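Local coordinates for protein similar to sp|P32453 Saccharomyces cerevisiae YNL315c ATP11 (Candida glabrata CBS 138, PDB 2P4F) that probably acts as a mitochondrial chaperone that binds unassembled beta subunits during assembly of the F1 part of ATP synthase, at residues F285-N288 with K289-Q292; V254-Y258 with G259-S263. All blocks are in the same frame, centred on the assembly; numbering follows the deposited sequence.

Contact 1: residues F285-N288 with K289-Q292; sequences FDIN and KLIQ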
loop_
_atom_site.group_PDB
_atom_site.type_symbol
_atom_site.label_atom_id
_atom_site.label_comp_id
_atom_site.label_asym_id
_atom_site.label_seq_id
_atom_site.Cartn_x
_atom_site.Cartn_y
_atom_site.Cartn_z
ATOM N N PHE A 285 22.398 1.133 -3.040
ATOM C CA PHE A 285 21.406 0.320 -2.344
ATOM C C PHE A 285 22.075 -0.806 -1.558
ATOM O O PHE A 285 22.931 -1.535 -2.067
ATOM C CB PHE A 285 20.373 -0.293 -3.317
ATOM C CG PHE A 285 19.405 -1.198 -2.571
ATOM C CD1 PHE A 285 18.366 -0.605 -1.867
ATOM C CD2 PHE A 285 19.476 -2.559 -2.545
ATOM C CE1 PHE A 285 17.457 -1.367 -1.170
ATOM C CE2 PHE A 285 18.598 -3.359 -1.827
ATOM C CZ PHE A 285 17.563 -2.748 -1.108
ATOM N N ASP A 286 21.660 -0.985 -0.307
ATOM C CA ASP A 286 22.256 -1.986 0.579
ATOM C C ASP A 286 21.211 -2.710 1.416
ATOM O O ASP A 286 20.408 -2.024 2.096
ATOM C CB ASP A 286 23.257 -1.265 1.507
ATOM C CG ASP A 286 23.906 -2.216 2.487
ATOM O OD1 ASP A 286 25.089 -2.574 2.295
ATOM O OD2 ASP A 286 23.248 -2.576 3.471
ATOM N N ILE A 287 21.149 -4.039 1.387
ATOM C CA ILE A 287 20.092 -4.736 2.126
ATOM C C ILE A 287 20.148 -4.551 3.629
ATOM O O ILE A 287 19.164 -4.490 4.353
ATOM C CB ILE A 287 20.197 -6.248 1.874
ATOM C CG1 ILE A 287 19.513 -6.568 0.549
ATOM C CG2 ILE A 287 19.583 -7.052 3.000
ATOM C CD1 ILE A 287 17.990 -6.477 0.702
ATOM N N ASN A 288 21.414 -4.493 4.061
ATOM C CA ASN A 288 21.622 -4.235 5.489
ATOM C C ASN A 288 21.060 -2.900 5.905
ATOM O O ASN A 288 20.421 -2.852 6.972
ATOM C CB ASN A 288 23.126 -4.373 5.775
ATOM C CG ASN A 288 23.399 -5.844 5.400
ATOM O OD1 ASN A 288 23.211 -6.647 6.315
ATOM N ND2 ASN A 288 23.771 -6.110 4.136
ATOM N N LYS A 289 21.257 -1.864 5.095
ATOM C CA LYS A 289 20.700 -0.564 5.516
ATOM C C LYS A 289 19.185 -0.596 5.449
ATOM O O LYS A 289 18.470 -0.044 6.288
ATOM C CB LYS A 289 21.232 0.520 4.611
ATOM C CG LYS A 289 20.672 1.908 4.849
ATOM C CD LYS A 289 21.326 2.567 6.050
ATOM C CE LYS A 289 20.770 3.961 6.309
ATOM N NZ LYS A 289 21.222 4.973 5.305
ATOM N N LEU A 290 18.660 -1.268 4.431
ATOM C CA LEU A 290 17.205 -1.456 4.323
ATOM C C LEU A 290 16.615 -2.039 5.591
ATOM O O LEU A 290 15.632 -1.613 6.197
ATOM C CB LEU A 290 16.835 -2.438 3.186
ATOM C CG LEU A 290 15.348 -2.909 3.233
ATOM C CD1 LEU A 290 14.470 -1.715 2.894
ATOM C CD2 LEU A 290 15.158 -4.098 2.326
ATOM N N ILE A 291 17.257 -3.104 6.044
ATOM C CA ILE A 291 16.762 -3.789 7.253
ATOM C C ILE A 291 16.903 -2.897 8.472
ATOM O O ILE A 291 16.001 -2.795 9.317
ATOM C CB ILE A 291 17.502 -5.125 7.451
ATOM C CG1 ILE A 291 17.103 -6.114 6.358
ATOM C CG2 ILE A 291 17.223 -5.613 8.857
ATOM C CD1 ILE A 291 17.904 -7.394 6.278
ATOM N N GLN A 292 18.007 -2.175 8.574
ATOM C CA GLN A 292 18.137 -1.241 9.709
ATOM C C GLN A 292 17.075 -0.153 9.690
ATOM O O GLN A 292 16.479 0.217 10.707
ATOM C CB GLN A 292 19.536 -0.627 9.642
ATOM C CG GLN A 292 19.845 0.443 10.676
ATOM C CD GLN A 292 19.733 1.860 10.128
ATOM O OE1 GLN A 292 20.207 2.847 10.691
ATOM N NE2 GLN A 292 19.074 1.966 8.980
#
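Lys289 meets Asp286 through its backbone: its N donates to OD2 of Asp286 over 2.7 Å, bent to 145° at the hydrogen. The carboxylate oxygen is approached on its anti side, 16° out of the carboxylate plane. Asp286 has CG opposite its own N (chi1 179°), which swings the acid beside its carbonyl carbon and over the start of the helix. The carboxylate bond is an N-cap, with Asp286 just before helix 287-295, the last helix of this ATP11-family chain; the carboxylate charge probably also offsets the positive end of the helix dipole. The long arm of Lys289 leads away to a salt bridge with Glu270 of helix 266-280. Behind the cap the first helical bonds close, Leu290 N to Asp286 O (3.0 Å) and Ile291 N to Ile287 O (2.9 Å). Asn288 continues the series, its O accepting from Gln292 N at 3.0 Å. On the apolar side Leu290 lies alongside Ile287, CD2 to CD1 4.0 Å, while CG2 of Ile287 reaches CD1 of Ile291 at 3.7 Å. Leu290 is buried against Leu274, Phe157 and Val158; CZ of Phe285 comes to its CB obliquely, at 4.4 Å.

Contact 2: residues V254-Y258 with G259-S263; sequences VQRFY and GAMGS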
loop_
_atom_site.group_PDB
_atom_site.type_symbol
_atom_site.label_atom_id
_atom_site.label_comp_id
_atom_site.label_asym_id
_atom_site.label_seq_id
_atom_site.Cartn_x
_atom_site.Cartn_y
_atom_site.Cartn_z
ATOM N N VAL A 254 5.578 0.595 4.200
ATOM C CA VAL A 254 5.464 1.151 2.837
ATOM C C VAL A 254 5.259 2.659 2.897
ATOM O O VAL A 254 5.920 3.378 2.164
ATOM C CB VAL A 254 4.285 0.519 2.078
ATOM C CG1 VAL A 254 3.983 1.246 0.784
ATOM C CG2 VAL A 254 4.555 -0.964 1.772
ATOM N N GLN A 255 4.391 3.092 3.820
ATOM C CA GLN A 255 4.165 4.526 3.944
ATOM C C GLN A 255 5.443 5.259 4.334
ATOM O O GLN A 255 5.734 6.368 3.871
ATOM C CB GLN A 255 3.093 4.777 5.007
ATOM C CG GLN A 255 1.729 4.246 4.562
ATOM C CD GLN A 255 0.646 4.512 5.587
ATOM O OE1 GLN A 255 -0.452 3.981 5.484
ATOM N NE2 GLN A 255 0.983 5.358 6.567
ATOM N N ARG A 256 6.263 4.684 5.216
ATOM C CA ARG A 256 7.455 5.394 5.691
ATOM C C ARG A 256 8.471 5.570 4.577
ATOM O O ARG A 256 9.133 6.605 4.505
ATOM C CB ARG A 256 8.094 4.648 6.886
ATOM C CG ARG A 256 7.205 4.715 8.143
ATOM C CD ARG A 256 7.984 4.565 9.442
ATOM N NE ARG A 256 8.762 3.300 9.417
ATOM C CZ ARG A 256 9.611 3.041 10.409
ATOM N NH1 ARG A 256 10.323 1.920 10.404
ATOM N NH2 ARG A 256 9.750 3.899 11.433
ATOM N N PHE A 257 8.622 4.549 3.727
ATOM C CA PHE A 257 9.597 4.635 2.636
ATOM C C PHE A 257 9.053 5.467 1.474
ATOM O O PHE A 257 9.815 6.202 0.822
ATOM C CB PHE A 257 9.998 3.230 2.168
ATOM C CG PHE A 257 10.998 2.619 3.151
ATOM C CD1 PHE A 257 12.364 2.813 2.950
ATOM C CD2 PHE A 257 10.559 1.877 4.239
ATOM C CE1 PHE A 257 13.234 2.236 3.867
ATOM C CE2 PHE A 257 11.425 1.318 5.164
ATOM C CZ PHE A 257 12.796 1.506 4.976
ATOM N N TYR A 258 7.722 5.420 1.244
ATOM C CA TYR A 258 7.162 6.140 0.103
ATOM C C TYR A 258 6.787 7.565 0.468
ATOM O O TYR A 258 5.727 8.085 0.268
ATOM C CB TYR A 258 5.969 5.352 -0.463
ATOM C CG TYR A 258 6.498 4.260 -1.385
ATOM C CD1 TYR A 258 6.631 4.490 -2.752
ATOM C CD2 TYR A 258 6.880 3.008 -0.864
ATOM C CE1 TYR A 258 7.123 3.499 -3.601
ATOM C CE2 TYR A 258 7.379 1.994 -1.711
ATOM C CZ TYR A 258 7.478 2.272 -3.071
ATOM O OH TYR A 258 7.974 1.274 -3.893
ATOM N N GLY A 259 7.734 8.318 0.983
ATOM C CA GLY A 259 7.433 9.760 1.078
ATOM C C GLY A 259 7.376 10.090 2.561
ATOM O O GLY A 259 7.312 11.272 2.926
ATOM N N ALA A 260 7.413 9.011 3.329
ATOM C CA ALA A 260 7.619 9.103 4.801
ATOM C C ALA A 260 6.697 10.149 5.405
ATOM O O ALA A 260 7.057 10.962 6.276
ATOM C CB ALA A 260 9.061 9.430 5.125
ATOM N N MET A 261 5.492 10.071 4.887
ATOM C CA MET A 261 4.332 10.880 5.113
ATOM C C MET A 261 4.797 12.320 5.370
ATOM O O MET A 261 4.506 12.850 6.436
ATOM C CB MET A 261 3.494 10.310 6.261
ATOM C CG MET A 261 4.222 10.146 7.581
ATOM S SD MET A 261 4.314 8.461 8.241
ATOM C CE MET A 261 5.237 7.632 6.961
ATOM N N GLY A 262 5.525 12.903 4.427
ATOM C CA GLY A 262 5.988 14.272 4.356
ATOM C C GLY A 262 7.025 14.615 5.409
ATOM O O GLY A 262 7.346 15.790 5.640
ATOM N N SER A 263 7.578 13.576 6.066
ATOM C CA SER A 263 8.619 13.942 7.053
ATOM C C SER A 263 9.864 14.397 6.281
ATOM O O SER A 263 10.061 13.930 5.146
ATOM C CB SER A 263 8.910 12.784 8.003
ATOM O OG SER A 263 9.958 13.072 8.881
#
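The backbone of Gly259 and Ala260 turns back under the last residues of helix 244-257 by two weak bonds: Gly259 N to Phe257 O, 3.0 Å, which closes an inverse gamma turn centred on Tyr258, and Ala260 N to Gln255 O, 3.2 Å. The second is bent to 122° at the hydrogen. Tyr258 is the first residue to leave helical angles, although its N still completes a helical bond to Val254 O at 2.9 Å. Gly259 follows at phi 114°, where a CB would be jammed against the carbonyl oxygen of Tyr258, so the turn suits a residue without a side chain. Further on, Gly262 N bonds to Gly259 O (2.8 Å) and Ser263 N to Ala260 O (2.7 Å). Met261 folds back over the helix end, its chain doubling back beyond CB to bring CE there. As modelled, CE lies 3.4 Å from Gln255 O and 3.7 Å from CG of Arg256, whose side chain runs alongside that of Met261; Met261 is poorly ordered, which makes this placement tentative. The guanidinium of Arg256 is held by Asn253 and by the carbonyl of Ser296, and the hydroxyl of Tyr258 by the carbonyl of Asn154. With bonds this bent across the turn, the helix end is probably held as much by these outer partners, and by the burial of Tyr258 and Ala260, as by the turn itself.

How the contacts relate
Contact 1 lies on the surface, about 20 Å from the centre of the chain; contact 2 is partly buried, at about 11 Å, and their centres are about 17 Å apart. One starts a helix and the other ends one. At 287-295 a charged cap leads into well-aligned backbone bonds, whereas helix 244-257 runs out in weak bonds and positive phi angles. Both pack against helix 266-280 and strand 156-162, an edge strand of the six-stranded antiparallel half barrel: Leu290 and Phe257 each reach Phe157 or its neighbours. The two contacts meet directly where Leu290 CD1 lies 4.2 Å from Phe257 CZ, an apolar touch between the two helices.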